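Local coordinates for uncharacterized protein (Bacteroides ovatus, PDB 4FS7) that is of unknown function but, as an extracellular leucine-rich repeat protein of the BspA type, probably binds other proteins, at residues A[106-117]-A[128-139]. Sequence-based numbering, arbitrary orientation. Where two conformers were deposited one is given.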
loop_
_atom_site.group_PDB
_atom_site.type_symbol
_atom_site.label_atom_id
_atom_site.label_comp_id
_atom_site.label_asym_id
_atom_site.label_seq_id
_atom_site.Cartn_x
_atom_site.Cartn_y
_atom_site.Cartn_z
ATOM N N LYS A 106 -5.456 -17.197 20.681
ATOM C CA LYS A 106 -4.139 -16.596 20.515
ATOM C C LYS A 106 -3.829 -16.189 19.068
ATOM O O LYS A 106 -2.903 -15.379 18.831
ATOM C CB LYS A 106 -3.055 -17.560 21.002
ATOM C CG LYS A 106 -3.162 -17.869 22.512
ATOM C CD LYS A 106 -2.408 -19.128 22.971
ATOM C CE LYS A 106 -2.630 -19.402 24.500
ATOM N NZ LYS A 106 -4.109 -19.429 24.945
HETATM N N MSE A 107 -4.570 -16.735 18.125
HETATM C CA MSE A 107 -4.314 -16.476 16.711
HETATM C C MSE A 107 -5.637 -16.325 15.959
HETATM O O MSE A 107 -6.599 -17.096 16.173
HETATM C CB MSE A 107 -3.540 -17.615 16.077
HETATM C CG MSE A 107 -2.280 -18.036 16.831
HETATM SE SE MSE A 107 -1.375 -19.548 16.031
HETATM C CE MSE A 107 -2.686 -19.839 14.606
ATOM N N ILE A 108 -5.673 -15.355 15.062
ATOM C CA ILE A 108 -6.721 -15.290 14.073
ATOM C C ILE A 108 -6.067 -15.717 12.767
ATOM O O ILE A 108 -5.128 -15.097 12.290
ATOM C CB ILE A 108 -7.310 -13.877 13.931
ATOM C CG1 ILE A 108 -7.862 -13.378 15.268
ATOM C CG2 ILE A 108 -8.427 -13.834 12.869
ATOM C CD1 ILE A 108 -8.911 -14.235 15.837
ATOM N N GLY A 109 -6.496 -16.850 12.253
ATOM C CA GLY A 109 -5.892 -17.407 11.068
ATOM C C GLY A 109 -6.272 -16.748 9.752
ATOM O O GLY A 109 -7.174 -15.909 9.649
ATOM N N ARG A 110 -5.611 -17.246 8.719
ATOM C CA ARG A 110 -5.884 -16.902 7.316
ATOM C C ARG A 110 -7.379 -16.782 7.014
ATOM O O ARG A 110 -8.115 -17.747 7.245
ATOM C CB ARG A 110 -5.264 -18.009 6.451
ATOM C CG ARG A 110 -5.480 -17.913 4.950
ATOM C CD ARG A 110 -4.644 -18.964 4.194
ATOM N NE ARG A 110 -3.238 -18.573 4.108
ATOM C CZ ARG A 110 -2.734 -17.791 3.147
ATOM N NH1 ARG A 110 -3.522 -17.324 2.190
ATOM N NH2 ARG A 110 -1.451 -17.463 3.148
ATOM N N CYS A 111 -7.803 -15.646 6.458
ATOM C CA CYS A 111 -9.131 -15.454 5.897
ATOM C C CYS A 111 -10.280 -15.719 6.890
ATOM O O CYS A 111 -11.420 -15.900 6.450
ATOM C CB CYS A 111 -9.339 -16.311 4.636
ATOM S SG CYS A 111 -8.271 -15.811 3.272
ATOM N N THR A 112 -10.032 -15.632 8.204
ATOM C CA THR A 112 -11.085 -16.026 9.144
ATOM C C THR A 112 -12.339 -15.169 9.020
ATOM O O THR A 112 -13.452 -15.695 9.144
ATOM C CB THR A 112 -10.531 -15.980 10.569
ATOM O OG1 THR A 112 -9.487 -16.921 10.671
ATOM C CG2 THR A 112 -11.601 -16.311 11.617
ATOM N N PHE A 113 -12.172 -13.855 8.781
ATOM C CA PHE A 113 -13.262 -12.945 8.617
ATOM C C PHE A 113 -13.262 -12.286 7.246
ATOM O O PHE A 113 -13.895 -11.253 7.056
ATOM C CB PHE A 113 -13.270 -11.867 9.702
ATOM C CG PHE A 113 -13.418 -12.384 11.086
ATOM C CD1 PHE A 113 -14.688 -12.567 11.631
ATOM C CD2 PHE A 113 -12.313 -12.657 11.890
ATOM C CE1 PHE A 113 -14.817 -13.040 12.918
ATOM C CE2 PHE A 113 -12.477 -13.124 13.211
ATOM C CZ PHE A 113 -13.734 -13.284 13.700
ATOM N N SER A 114 -12.530 -12.863 6.303
ATOM C CA SER A 114 -12.493 -12.310 4.968
ATOM C C SER A 114 -13.916 -12.308 4.382
ATOM O O SER A 114 -14.634 -13.322 4.438
ATOM C CB SER A 114 -11.578 -13.115 4.093
ATOM O OG SER A 114 -11.557 -12.547 2.766
ATOM N N GLY A 115 -14.338 -11.189 3.825
ATOM C CA GLY A 115 -15.652 -11.126 3.238
ATOM C C GLY A 115 -16.827 -10.823 4.153
ATOM O O GLY A 115 -17.986 -10.875 3.738
ATOM N N CYS A 116 -16.546 -10.513 5.411
ATOM C CA CYS A 116 -17.587 -10.188 6.391
ATOM C C CYS A 116 -17.919 -8.712 6.275
ATOM O O CYS A 116 -17.600 -7.900 7.139
ATOM C CB CYS A 116 -17.119 -10.567 7.808
ATOM S SG CYS A 116 -17.031 -12.367 8.021
ATOM N N TYR A 117 -18.561 -8.385 5.156
ATOM C CA TYR A 117 -18.835 -7.004 4.797
ATOM C C TYR A 117 -19.826 -6.248 5.679
ATOM O O TYR A 117 -19.937 -5.026 5.585
ATOM C CB TYR A 117 -19.335 -6.941 3.316
ATOM C CG TYR A 117 -18.370 -7.500 2.307
ATOM C CD1 TYR A 117 -17.082 -6.966 2.188
ATOM C CD2 TYR A 117 -18.735 -8.517 1.435
ATOM C CE1 TYR A 117 -16.165 -7.443 1.246
ATOM C CE2 TYR A 117 -17.811 -9.007 0.476
ATOM C CZ TYR A 117 -16.535 -8.465 0.398
ATOM O OH TYR A 117 -15.617 -8.924 -0.529
ATOM N N LEU A 128 -3.751 -11.860 22.366
ATOM C CA LEU A 128 -3.551 -12.275 20.962
ATOM C C LEU A 128 -2.103 -12.113 20.518
ATOM O O LEU A 128 -1.453 -11.122 20.862
ATOM C CB LEU A 128 -4.432 -11.443 20.031
ATOM C CG LEU A 128 -4.679 -12.000 18.614
ATOM C CD1 LEU A 128 -5.661 -13.198 18.683
ATOM C CD2 LEU A 128 -5.218 -10.896 17.691
ATOM N N LYS A 129 -1.631 -13.060 19.716
ATOM C CA LYS A 129 -0.247 -13.098 19.268
ATOM C C LYS A 129 -0.073 -12.936 17.756
ATOM O O LYS A 129 0.948 -12.442 17.324
ATOM C CB LYS A 129 0.427 -14.370 19.742
ATOM C CG LYS A 129 0.531 -14.471 21.264
ATOM C CD LYS A 129 1.250 -13.271 21.917
ATOM C CE LYS A 129 2.786 -13.170 21.631
ATOM N NZ LYS A 129 3.456 -11.916 22.238
ATOM N N SER A 130 -1.054 -13.325 16.959
ATOM C CA SER A 130 -0.900 -13.203 15.512
ATOM C C SER A 130 -2.216 -13.073 14.795
ATOM O O SER A 130 -3.263 -13.546 15.245
ATOM C CB SER A 130 -0.132 -14.394 14.940
ATOM O OG SER A 130 -0.899 -15.590 15.037
ATOM N N ILE A 131 -2.144 -12.369 13.671
ATOM C CA ILE A 131 -3.263 -12.157 12.761
ATOM C C ILE A 131 -2.808 -12.609 11.379
ATOM O O ILE A 131 -1.769 -12.155 10.898
ATOM C CB ILE A 131 -3.695 -10.685 12.729
ATOM C CG1 ILE A 131 -4.233 -10.263 14.096
ATOM C CG2 ILE A 131 -4.720 -10.409 11.601
ATOM C CD1 ILE A 131 -4.472 -8.739 14.255
ATOM N N GLY A 132 -3.569 -13.497 10.742
ATOM C CA GLY A 132 -3.132 -14.118 9.513
ATOM C C GLY A 132 -3.394 -13.314 8.259
ATOM O O GLY A 132 -4.001 -12.256 8.290
ATOM N N VAL A 133 -2.944 -13.898 7.151
ATOM C CA VAL A 133 -3.140 -13.329 5.815
ATOM C C VAL A 133 -4.637 -13.107 5.554
ATOM O O VAL A 133 -5.466 -14.000 5.767
ATOM C CB VAL A 133 -2.497 -14.229 4.767
ATOM C CG1 VAL A 133 -2.897 -13.811 3.348
ATOM C CG2 VAL A 133 -1.007 -14.208 4.929
ATOM N N GLU A 134 -4.997 -11.900 5.142
ATOM C CA GLU A 134 -6.351 -11.597 4.745
ATOM C C GLU A 134 -7.368 -11.844 5.864
ATOM O O GLU A 134 -8.536 -12.049 5.619
ATOM C CB GLU A 134 -6.740 -12.328 3.471
ATOM C CG GLU A 134 -5.898 -11.855 2.284
ATOM C CD GLU A 134 -6.072 -12.664 1.032
ATOM O OE1 GLU A 134 -7.048 -13.379 0.866
ATOM O OE2 GLU A 134 -5.193 -12.541 0.139
ATOM N N ALA A 135 -6.925 -11.794 7.119
ATOM C CA ALA A 135 -7.802 -12.209 8.228
ATOM C C ALA A 135 -9.091 -11.415 8.324
ATOM O O ALA A 135 -10.125 -11.955 8.708
ATOM C CB ALA A 135 -7.019 -12.135 9.552
ATOM N N PHE A 136 -9.006 -10.104 8.056
ATOM C CA PHE A 136 -10.144 -9.202 8.188
ATOM C C PHE A 136 -10.469 -8.496 6.856
ATOM O O PHE A 136 -11.100 -7.450 6.859
ATOM C CB PHE A 136 -9.923 -8.169 9.291
ATOM C CG PHE A 136 -9.799 -8.777 10.663
ATOM C CD1 PHE A 136 -10.934 -9.229 11.342
ATOM C CD2 PHE A 136 -8.559 -8.994 11.264
ATOM C CE1 PHE A 136 -10.825 -9.781 12.580
ATOM C CE2 PHE A 136 -8.484 -9.569 12.525
ATOM C CZ PHE A 136 -9.625 -9.964 13.150
ATOM N N LYS A 137 -10.077 -9.106 5.743
ATOM C CA LYS A 137 -10.223 -8.453 4.447
ATOM C C LYS A 137 -11.696 -8.174 4.153
ATOM O O LYS A 137 -12.547 -9.086 4.135
ATOM C CB LYS A 137 -9.573 -9.297 3.362
ATOM C CG LYS A 137 -9.691 -8.709 1.967
ATOM C CD LYS A 137 -8.867 -9.482 0.947
ATOM C CE LYS A 137 -8.811 -8.756 -0.384
ATOM N NZ LYS A 137 -7.841 -9.409 -1.326
ATOM N N GLY A 138 -12.043 -6.917 3.958
ATOM C CA GLY A 138 -13.419 -6.546 3.642
ATOM C C GLY A 138 -14.308 -6.281 4.823
ATOM O O GLY A 138 -15.439 -5.869 4.643
ATOM N N CYS A 139 -13.830 -6.466 6.032
ATOM C CA CYS A 139 -14.674 -6.167 7.193
ATOM C C CYS A 139 -15.002 -4.693 7.269
ATOM O O CYS A 139 -14.240 -3.861 6.811
ATOM C CB CYS A 139 -13.975 -6.593 8.470
ATOM S SG CYS A 139 -13.924 -8.388 8.736
HETATM O O HOH W 1 -2.428 -16.103 12.792
HETATM O O HOH W 2 -9.651 -13.261 1.014
#
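Phe113 and Phe136 stand at equivalent places in successive coils of a BspA-type leucine-rich repeat solenoid, and inside it their rings run side by side, planes within 7° of parallel yet so offset that they meet mainly through Phe113 CD2 and Phe136 CE1. Phe90 and Phe158 carry the row of phenylalanines on in the neighbouring coils. Ile108 joins this tight inner side: with CG1 anti to the carbonyl carbon (chi1 -58°), it sends CG1 to Leu128 CD1 and CG2 to both Ala135 CB and Phe136 CZ. Between the short parallel strands 107-108 and 130-131, Ile108 N donates to Ser130 O at 3.0 Å. Beyond them two matching series of beta turns stay in step through Cys111 N to Val133 O (2.9 Å), Phe113 N to Ala135 O (2.8 Å) and Gly115 N to Lys137 O, a nearly straight bond of 167°.

The outer side is looser and wetter. Arg110 lies alongside Val133, whose CB sits 3.7 Å above one face of the guanidinium plane, near its rim. Lys137 reaches past this pair of coils to a salt bridge with Glu156. One water links Ile108 O with Ser130 OG; a second donates to Glu134 OE1 at 2.6 Å and also hydrogen-bonds Ser114 OG at 2.7 Å.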